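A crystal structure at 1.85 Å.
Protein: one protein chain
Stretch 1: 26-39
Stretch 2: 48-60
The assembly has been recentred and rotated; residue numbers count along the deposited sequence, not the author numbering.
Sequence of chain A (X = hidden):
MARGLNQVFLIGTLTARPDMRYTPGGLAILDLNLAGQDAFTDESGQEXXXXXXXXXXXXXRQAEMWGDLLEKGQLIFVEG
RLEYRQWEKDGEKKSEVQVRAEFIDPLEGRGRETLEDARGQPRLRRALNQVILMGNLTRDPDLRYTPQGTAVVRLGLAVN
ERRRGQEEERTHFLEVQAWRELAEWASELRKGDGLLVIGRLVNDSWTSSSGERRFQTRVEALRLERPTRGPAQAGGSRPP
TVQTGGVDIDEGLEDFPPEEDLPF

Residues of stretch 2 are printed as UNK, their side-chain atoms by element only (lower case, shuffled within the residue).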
ATOM      1  N   GLY A  26      11.952  29.580 -12.234  1.00 20.15           N
ATOM      2  CA  GLY A  26      11.378  29.947 -10.955  1.00 16.79           C
ATOM      3  C   GLY A  26      10.590  28.813 -10.275  1.00 16.86           C
ATOM      4  O   GLY A  26      10.101  28.995  -9.153  1.00 20.04           O
ATOM      5  N   LEU A  27      10.404  27.681 -10.939  1.00 17.03           N
ATOM      6  CA  LEU A  27       9.642  26.578 -10.312  1.00 17.40           C
ATOM      7  C   LEU A  27      10.329  26.070  -9.053  1.00 19.28           C
ATOM      8  O   LEU A  27      11.521  25.808  -9.082  1.00 19.61           O
ATOM      9  CB  LEU A  27       9.488  25.424 -11.262  1.00 18.92           C
ATOM     10  CG  LEU A  27       8.581  24.269 -10.839  1.00 20.80           C
ATOM     11  CD1 LEU A  27       7.082  24.683 -10.907  1.00 29.68           C
ATOM     12  CD2 LEU A  27       8.881  23.124 -11.820  1.00 25.33           C
ATOM     13  N   ALA A  28       9.574  25.943  -7.962  1.00 18.71           N
ATOM     14  CA  ALA A  28      10.133  25.520  -6.689  1.00 17.78           C
ATOM     15  C   ALA A  28      10.473  24.049  -6.725  1.00 17.45           C
ATOM     16  O   ALA A  28       9.685  23.259  -7.223  1.00 18.62           O
ATOM     17  CB  ALA A  28       9.091  25.763  -5.565  1.00 22.13           C
ATOM     18  N   ILE A  29      11.594  23.685  -6.106  1.00 17.33           N
ATOM     19  CA  ILE A  29      12.062  22.291  -6.006  1.00 17.76           C
ATOM     20  C   ILE A  29      12.403  22.103  -4.537  1.00 21.19           C
ATOM     21  O   ILE A  29      13.212  22.896  -3.979  1.00 22.20           O
ATOM     22  CB  ILE A  29      13.339  22.079  -6.842  1.00 19.27           C
ATOM     23  CG1 ILE A  29      13.077  22.225  -8.307  1.00 23.54           C
ATOM     24  CG2 ILE A  29      13.853  20.623  -6.748  1.00 23.39           C
ATOM     25  CD1 ILE A  29      14.406  22.458  -9.082  1.00 35.45           C
ATOM     26  N   LEU A  30      11.819  21.069  -3.921  1.00 19.69           N
ATOM     27  CA  LEU A  30      12.178  20.707  -2.549  1.00 20.19           C
ATOM     28  C   LEU A  30      12.572  19.230  -2.563  1.00 23.00           C
ATOM     29  O   LEU A  30      11.740  18.375  -2.791  1.00 21.31           O
ATOM     30  CB  LEU A  30      11.010  20.935  -1.593  1.00 19.78           C
ATOM     31  CG  LEU A  30      11.391  20.828  -0.077  1.00 19.09           C
ATOM     32  CD1 LEU A  30      12.361  21.995   0.310  1.00 19.52           C
ATOM     33  CD2 LEU A  30      10.144  20.897   0.782  1.00 21.82           C
ATOM     34  N   ASP A  31      13.867  18.960  -2.434  1.00 21.47           N
ATOM     35  CA  ASP A  31      14.360  17.592  -2.451  1.00 23.79           C
ATOM     36  C   ASP A  31      14.498  17.084  -1.035  1.00 25.34           C
ATOM     37  O   ASP A  31      15.156  17.734  -0.235  1.00 27.03           O
ATOM     38  CB  ASP A  31      15.707  17.539  -3.144  1.00 25.14           C
ATOM     39  CG  ASP A  31      15.597  17.565  -4.645  1.00 31.73           C
ATOM     40  OD1 ASP A  31      14.591  17.100  -5.219  1.00 28.65           O
ATOM     41  OD2 ASP A  31      16.494  18.033  -5.356  1.00 31.95           O
ATOM     42  N   LEU A  32      13.880  15.938  -0.713  1.00 20.54           N
ATOM     43  CA  LEU A  32      13.992  15.342   0.622  1.00 21.87           C
ATOM     44  C   LEU A  32      14.850  14.118   0.537  1.00 25.46           C
ATOM     45  O   LEU A  32      14.684  13.320  -0.405  1.00 27.81           O
ATOM     46  CB  LEU A  32      12.622  14.841   1.073  1.00 20.18           C
ATOM     47  CG  LEU A  32      11.397  15.766   0.980  1.00 29.48           C
ATOM     48  CD1 LEU A  32      10.226  15.174   1.636  1.00 30.47           C
ATOM     49  CD2 LEU A  32      11.644  17.131   1.558  1.00 27.16           C
ATOM     50  N   ASN A  33      15.733  13.914   1.510  1.00 19.50           N
ATOM     51  CA  ASN A  33      16.471  12.684   1.538  1.00 18.72           C
ATOM     52  C   ASN A  33      15.897  11.862   2.703  1.00 20.49           C
ATOM     53  O   ASN A  33      15.974  12.291   3.877  1.00 18.10           O
ATOM     54  CB  ASN A  33      17.986  12.928   1.661  1.00 23.32           C
ATOM     55  CG  ASN A  33      18.566  13.527   0.384  1.00 36.64           C
ATOM     56  OD1 ASN A  33      18.582  12.863  -0.652  1.00 47.42           O
ATOM     57  ND2 ASN A  33      19.030  14.768   0.447  1.00 48.43           N
ATOM     58  N   LEU A  34      15.234  10.758   2.357  1.00 18.39           N
ATOM     59  CA  LEU A  34      14.554   9.915   3.392  1.00 20.07           C
ATOM     60  C   LEU A  34      15.283   8.611   3.646  1.00 19.60           C
ATOM     61  O   LEU A  34      15.965   8.073   2.750  1.00 20.73           O
ATOM     62  CB  LEU A  34      13.100   9.563   3.032  1.00 22.37           C
ATOM     63  CG  LEU A  34      12.140  10.755   2.957  1.00 32.87           C
ATOM     64  CD1 LEU A  34      10.791  10.178   2.590  1.00 27.12           C
ATOM     65  CD2 LEU A  34      12.029  11.567   4.283  1.00 28.34           C
ATOM     66  N   ALA A  35      15.172   8.129   4.880  1.00 19.52           N
ATOM     67  CA  ALA A  35      15.787   6.867   5.292  1.00 19.52           C
ATOM     68  C   ALA A  35      14.829   6.029   6.096  1.00 20.07           C
ATOM     69  O   ALA A  35      13.964   6.552   6.815  1.00 22.82           O
ATOM     70  CB  ALA A  35      17.050   7.101   6.088  1.00 23.94           C
ATOM     71  N   GLY A  36      14.993   4.720   5.995  1.00 19.37           N
ATOM     72  CA  GLY A  36      14.248   3.783   6.817  1.00 21.28           C
ATOM     73  C   GLY A  36      15.014   2.454   6.827  1.00 22.00           C
ATOM     74  O   GLY A  36      16.193   2.391   6.449  1.00 24.16           O
ATOM     75  N   GLN A  37      14.324   1.387   7.194  1.00 20.43           N
ATOM     76  CA  GLN A  37      14.947   0.060   7.218  1.00 21.60           C
ATOM     77  C   GLN A  37      14.015  -0.938   6.572  1.00 24.59           C
ATOM     78  O   GLN A  37      12.805  -0.817   6.711  1.00 28.40           O
ATOM     79  CB  GLN A  37      15.108  -0.379   8.705  1.00 19.57           C
ATOM     80  CG  GLN A  37      15.777   0.629   9.595  1.00 35.06           C
ATOM     81  CD  GLN A  37      17.300   0.636   9.396  1.00 40.20           C
ATOM     82  OE1 GLN A  37      17.880  -0.338   8.885  1.00 41.77           O
ATOM     83  NE2 GLN A  37      17.935   1.723   9.775  1.00 39.44           N
ATOM     84  N   ASP A  38      14.526  -1.963   5.923  1.00 34.43           N
ATOM     85  CA  ASP A  38      13.636  -3.113   5.854  1.00 42.93           C
ATOM     86  C   ASP A  38      14.260  -4.413   6.166  1.00 36.23           C
ATOM     87  O   ASP A  38      15.450  -4.614   5.977  1.00 35.02           O
ATOM     88  CB  ASP A  38      12.996  -3.294   4.538  1.00 44.53           C
ATOM     89  CG  ASP A  38      13.673  -2.596   3.525  1.00 55.87           C
ATOM     90  OD1 ASP A  38      12.936  -1.755   2.958  1.00 34.45           O
ATOM     91  OD2 ASP A  38      14.901  -2.813   3.277  1.00 57.42           O
ATOM     92  N   ALA A  39      13.371  -5.278   6.556  1.00 37.29           N
ATOM     93  CA  ALA A  39      13.715  -6.601   7.017  1.00 39.38           C
ATOM     94  C   ALA A  39      13.816  -7.510   5.809  1.00 44.46           C
ATOM     95  O   ALA A  39      13.069  -7.361   4.807  1.00 42.02           O
ATOM     96  CB  ALA A  39      12.632  -7.071   7.940  1.00 43.73           C
ATOM     97  N   UNK A  48      17.406 -10.177   9.013  1.00 58.12           N
ATOM     98  CA  UNK A  48      18.281  -9.011   9.050  1.00 52.25           C
ATOM     99  C   UNK A  48      17.483  -7.744   8.729  1.00 49.11           C
ATOM    100  O   UNK A  48      16.333  -7.847   8.299  1.00 42.70           O
ATOM    101  n   UNK A  48      24.673 -12.477   8.516  1.00 94.64           N
ATOM    102  c   UNK A  48      21.856 -10.171   7.923  1.00 78.62           C
ATOM    103  c   UNK A  48      23.964 -11.488   7.987  1.00 94.39           C
ATOM    104  n   UNK A  48      24.489 -10.765   7.007  1.00 99.43           N
ATOM    105  c   UNK A  48      20.507 -10.186   8.633  1.00 66.62           C
ATOM    106  c   UNK A  48      19.457  -9.210   8.085  1.00 54.03           C
ATOM    107  n   UNK A  48      22.733 -11.232   8.434  1.00 88.92           N
ATOM    108  N   UNK A  49      18.063  -6.568   8.978  1.00 44.49           N
ATOM    109  CA  UNK A  49      17.478  -5.288   8.507  1.00 42.18           C
ATOM    110  C   UNK A  49      18.556  -4.671   7.696  1.00 42.28           C
ATOM    111  O   UNK A  49      19.737  -4.861   8.018  1.00 40.78           O
ATOM    112  o   UNK A  49      14.897  -3.987  12.437  1.00 81.11           O
ATOM    113  c   UNK A  49      15.808  -3.731  11.618  1.00 67.85           C
ATOM    114  o   UNK A  49      16.390  -2.621  11.558  1.00 69.97           O
ATOM    115  c   UNK A  49      16.230  -4.835  10.685  1.00 57.52           C
ATOM    116  c   UNK A  49      17.201  -4.342   9.653  1.00 43.46           C
ATOM    117  N   UNK A  50      18.197  -3.942   6.646  1.00 39.84           N
ATOM    118  CA  UNK A  50      19.173  -3.102   5.968  1.00 42.74           C
ATOM    119  C   UNK A  50      18.506  -1.786   5.668  1.00 37.78           C
ATOM    120  O   UNK A  50      17.322  -1.761   5.334  1.00 35.90           O
ATOM    121  c   UNK A  50      20.820  -4.707   4.887  1.00 57.96           C
ATOM    122  c   UNK A  50      18.647  -4.077   3.689  1.00 47.46           C
ATOM    123  c   UNK A  50      19.733  -3.632   4.633  1.00 46.89           C
ATOM    124  N   UNK A  51      19.259  -0.712   5.810  1.00 33.11           N
ATOM    125  CA  UNK A  51      18.720   0.615   5.529  1.00 27.27           C
ATOM    126  C   UNK A  51      18.406   0.809   4.068  1.00 27.58           C
ATOM    127  O   UNK A  51      18.956   0.096   3.176  1.00 27.22           O
ATOM    128  c   UNK A  51      20.681  -0.685   6.264  1.00 32.94           C
ATOM    129  c   UNK A  51      21.093   0.669   6.011  1.00 38.14           C
ATOM    130  c   UNK A  51      19.836   1.546   5.956  1.00 30.11           C
ATOM    131  N   UNK A  52      17.464   1.735   3.828  1.00 21.41           N
ATOM    132  CA  UNK A  52      17.200   2.239   2.520  1.00 17.74           C
ATOM    133  C   UNK A  52      17.371   3.747   2.671  1.00 19.84           C
ATOM    134  O   UNK A  52      17.137   4.280   3.769  1.00 22.11           O
ATOM    135  c   UNK A  52      12.091   5.626   3.300  1.00 21.96           C
ATOM    136  c   UNK A  52      15.777   1.841   2.042  1.00 18.78           C
ATOM    137  c   UNK A  52      11.821   4.425   3.881  1.00 17.53           C
ATOM    138  n   UNK A  52      12.697   2.082   4.137  1.00 23.10           N
ATOM    139  c   UNK A  52      13.774   1.372   3.653  1.00 22.24           C
ATOM    140  c   UNK A  52      13.878   3.486   2.850  1.00 25.59           C
ATOM    141  c   UNK A  52      14.149   4.739   2.253  1.00 27.43           C
ATOM    142  c   UNK A  52      12.725   3.359   3.661  1.00 24.71           C
ATOM    143  c   UNK A  52      13.236   5.814   2.475  1.00 25.87           C
ATOM    144  c   UNK A  52      14.541   2.219   2.844  1.00 22.13           C
ATOM    145  N   UNK A  53      17.790   4.407   1.589  1.00 19.77           N
ATOM    146  CA  UNK A  53      17.924   5.837   1.510  1.00 19.20           C
ATOM    147  C   UNK A  53      17.353   6.164   0.162  1.00 20.71           C
ATOM    148  O   UNK A  53      17.795   5.618  -0.861  1.00 25.38           O
ATOM    149  c   UNK A  53      19.426   6.309   1.520  1.00 19.72           C
ATOM    150  c   UNK A  53      21.313   4.231   4.130  1.00 32.05           C
ATOM    151  c   UNK A  53      20.643   6.319   5.155  1.00 34.80           C
ATOM    152  o   UNK A  53      21.839   4.710   6.464  1.00 38.11           O
ATOM    153  c   UNK A  53      20.723   4.638   2.909  1.00 28.70           C
ATOM    154  c   UNK A  53      20.044   6.729   3.916  1.00 31.06           C
ATOM    155  c   UNK A  53      20.097   5.899   2.790  1.00 24.07           C
ATOM    156  c   UNK A  53      21.273   5.080   5.241  1.00 35.00           C
ATOM    157  N   UNK A  54      16.410   7.093   0.118  1.00 19.75           N
ATOM    158  CA  UNK A  54      15.859   7.460  -1.172  1.00 22.78           C
ATOM    159  C   UNK A  54      15.585   8.920  -1.248  1.00 21.15           C
ATOM    160  O   UNK A  54      15.125   9.518  -0.258  1.00 21.39           O
ATOM    161  c   UNK A  54      14.534   6.739  -1.413  1.00 21.20           C
ATOM    162  n   UNK A  54      14.577   3.084  -1.157  1.00 28.06           N
ATOM    163  c   UNK A  54      14.674   5.252  -1.437  1.00 28.95           C
ATOM    164  n   UNK A  54      15.558   4.618  -2.285  1.00 29.70           N
ATOM    165  c   UNK A  54      15.459   3.315  -2.119  1.00 26.17           C
ATOM    166  c   UNK A  54      14.034   4.282  -0.750  1.00 26.67           C
ATOM    167  N   UNK A  55      15.750   9.445  -2.449  1.00 22.39           N
ATOM    168  CA  UNK A  55      15.452  10.834  -2.719  1.00 25.90           C
ATOM    169  C   UNK A  55      13.997  11.001  -3.103  1.00 24.25           C
ATOM    170  O   UNK A  55      13.442  10.200  -3.858  1.00 24.30           O
ATOM    171  n   UNK A  55      19.841  15.257  -4.710  1.00 76.75           N
ATOM    172  c   UNK A  55      15.956  12.814  -4.229  1.00 45.44           C
ATOM    173  c   UNK A  55      16.326  11.361  -3.842  1.00 32.59           C
ATOM    174  n   UNK A  55      17.724  14.512  -4.243  1.00 63.65           N
ATOM    175  c   UNK A  55      16.685  13.887  -3.424  1.00 52.41           C
ATOM    176  c   UNK A  55      18.988  14.672  -3.879  1.00 68.23           C
ATOM    177  n   UNK A  55      19.415  14.257  -2.697  1.00 66.85           N
ATOM    178  N   UNK A  56      13.363  12.010  -2.539  1.00 20.30           N
ATOM    179  CA  UNK A  56      11.987  12.331  -2.887  1.00 17.23           C
ATOM    180  C   UNK A  56      11.991  13.789  -3.347  1.00 18.73           C
ATOM    181  O   UNK A  56      12.379  14.695  -2.566  1.00 23.79           O
ATOM    182  c   UNK A  56      10.973  10.641  -1.302  1.00 17.06           C
ATOM    183  c   UNK A  56      11.043  12.151  -1.683  1.00 16.37           C
ATOM    184  c   UNK A  56       9.588  12.635  -2.003  1.00 20.38           C
ATOM    185  N   UNK A  57      11.464  14.017  -4.538  1.00 15.92           N
ATOM    186  CA  UNK A  57      11.398  15.389  -5.043  1.00 15.94           C
ATOM    187  C   UNK A  57       9.963  15.930  -5.043  1.00 18.85           C
ATOM    188  O   UNK A  57       9.065  15.296  -5.638  1.00 20.64           O
ATOM    189  n   UNK A  57      16.291  17.603  -8.265  1.00 33.21           N
ATOM    190  c   UNK A  57      11.792  16.776  -7.152  1.00 17.63           C
ATOM    191  n   UNK A  57      14.080  17.083  -7.922  1.00 25.42           N
ATOM    192  c   UNK A  57      12.697  16.862  -8.378  1.00 30.32           C
ATOM    193  n   UNK A  57      14.901  17.393 -10.051  1.00 34.46           N
ATOM    194  c   UNK A  57      15.094  17.362  -8.743  1.00 37.51           C
ATOM    195  c   UNK A  57      11.903  15.396  -6.482  1.00 17.29           C
ATOM    196  N   UNK A  58       9.779  17.105  -4.410  1.00 17.66           N
ATOM    197  CA  UNK A  58       8.565  17.905  -4.585  1.00 14.90           C
ATOM    198  C   UNK A  58       8.827  18.997  -5.531  1.00 15.36           C
ATOM    199  O   UNK A  58       9.878  19.708  -5.447  1.00 16.55           O
ATOM    200  c   UNK A  58       7.615  17.597  -2.120  1.00 21.41           C
ATOM    201  c   UNK A  58       8.130  18.540  -3.236  1.00 17.83           C
ATOM    202  c   UNK A  58       7.360  18.422  -0.840  1.00 22.05           C
ATOM    203  c   UNK A  58       8.544  16.421  -1.803  1.00 26.44           C
ATOM    204  N   UNK A  59       7.890  19.171  -6.437  1.00 13.99           N
ATOM    205  CA  UNK A  59       8.007  20.294  -7.392  1.00 20.95           C
ATOM    206  C   UNK A  59       6.813  21.187  -7.358  1.00 23.10           C
ATOM    207  O   UNK A  59       5.704  20.681  -7.243  1.00 29.13           O
ATOM    208  c   UNK A  59       8.053  19.731  -8.803  1.00 23.77           C
ATOM    209  c   UNK A  59      10.456  20.207  -9.360  1.00 37.77           C
ATOM    210  c   UNK A  59       9.024  18.931 -10.945  1.00 32.13           C
ATOM    211  c   UNK A  59       9.323  19.198  -9.436  1.00 29.84           C
ATOM    212  N   UNK A  60       6.995  22.508  -7.552  1.00 17.07           N
ATOM    213  CA  UNK A  60       5.863  23.400  -7.725  1.00 20.55           C
ATOM    214  C   UNK A  60       5.129  23.584  -6.380  1.00 24.94           C
ATOM    215  O   UNK A  60       5.743  23.826  -5.356  1.00 20.31           O
TER
HETATM  216  O   HOH W   1      10.398   0.799   5.685  1.00 41.29           O

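Position 48 carries three carbons, a nitrogen, and a carbon bearing two more nitrogens, an extended chain whose end leads away from stretch 1; it is R48, and its backbone O receives a CA-H...O contact from A39 CA at 3.2 Å. At 49, three carbons end in two oxygens, one of them near the side-chain oxygen of Q37: E49. Its OE2 lies 3.8 Å from Q37 OE1, a proximity of two oxygens and not a bond, and it meets A39 through the backbone only, CA to CA at 4.3 Å. Position 50 has one carbon carrying two others, near the side chain of D38: V50. Its N donates to D38 O and its O accepts from D38 N, both at 2.9 Å. At 51, three carbons close onto the backbone N beside Q37, giving P51. That N has no hydrogen to share, and the residue sits at a non-hydrogen-bonded pair with Q37, so the ladder loses nothing.

Position 52 holds fused five- and six-membered rings with eight carbons and one nitrogen, counting one carbon before them as extra, lying over G36 and against L34: W52. The CA of G36 is 3.7 Å from the centroid of the five-membered ring, a CH-pi contact. A CB on G36 would fall 2.6 Å from W52 NE1, a clash, so the bare glycine makes room for the ring. One water bridges W52 NE1 and Q37 O, 3.1 Å from each.

At 53, one carbon leads to a six-carbon ring bearing an oxygen and packing on A35: Y53, with CD2 3.7 Å from A35 CB. Position 54 has a five-membered ring of three carbons and two nitrogens and is joined to L34 by paired backbone hydrogen bonds: H54, whose ring nitrogens are both satisfied elsewhere in the structure.

Position 55 again ends in a carbon with two nitrogens after three carbons and a nitrogen, reaching N33: R55. Its NH1 donates to N33 OD1 at 2.6 Å. Position 56 is a three-carbon fork packing on L32 and L34: V56, whose CG2 lies 3.9 Å from L34 CD1. At 57, three carbons, a nitrogen and a carbon with two more nitrogens reach D31: R57. It grips D31 in a two-pronged salt bridge: NE to OD1 at 2.8 Å, NH2 to OD2 at 2.9 Å.

Four carbons forked at the second, packing on L30 and L32, mark 58 as L58, with CD1 4.0 Å from L32 CD1. Position 59 has the same fork, packing on L27 and I29: L59, whose CD2 meets I29 CG1 at 3.5 Å. Position 60 has no side chain and a positive phi, and its backbone touches L27 and A28: G60, whose N donates to A28 O at 2.8 Å.

The contact is an antiparallel ladder in which alternate pairs exchange backbone hydrogen bonds. L30, L32 and L34 share one face with L58, V56 and W52 in an apolar layer; the other face carries the D31 and N33 links to the arginines.

Stretch 2 48-60: REVPWYHRVRLLG
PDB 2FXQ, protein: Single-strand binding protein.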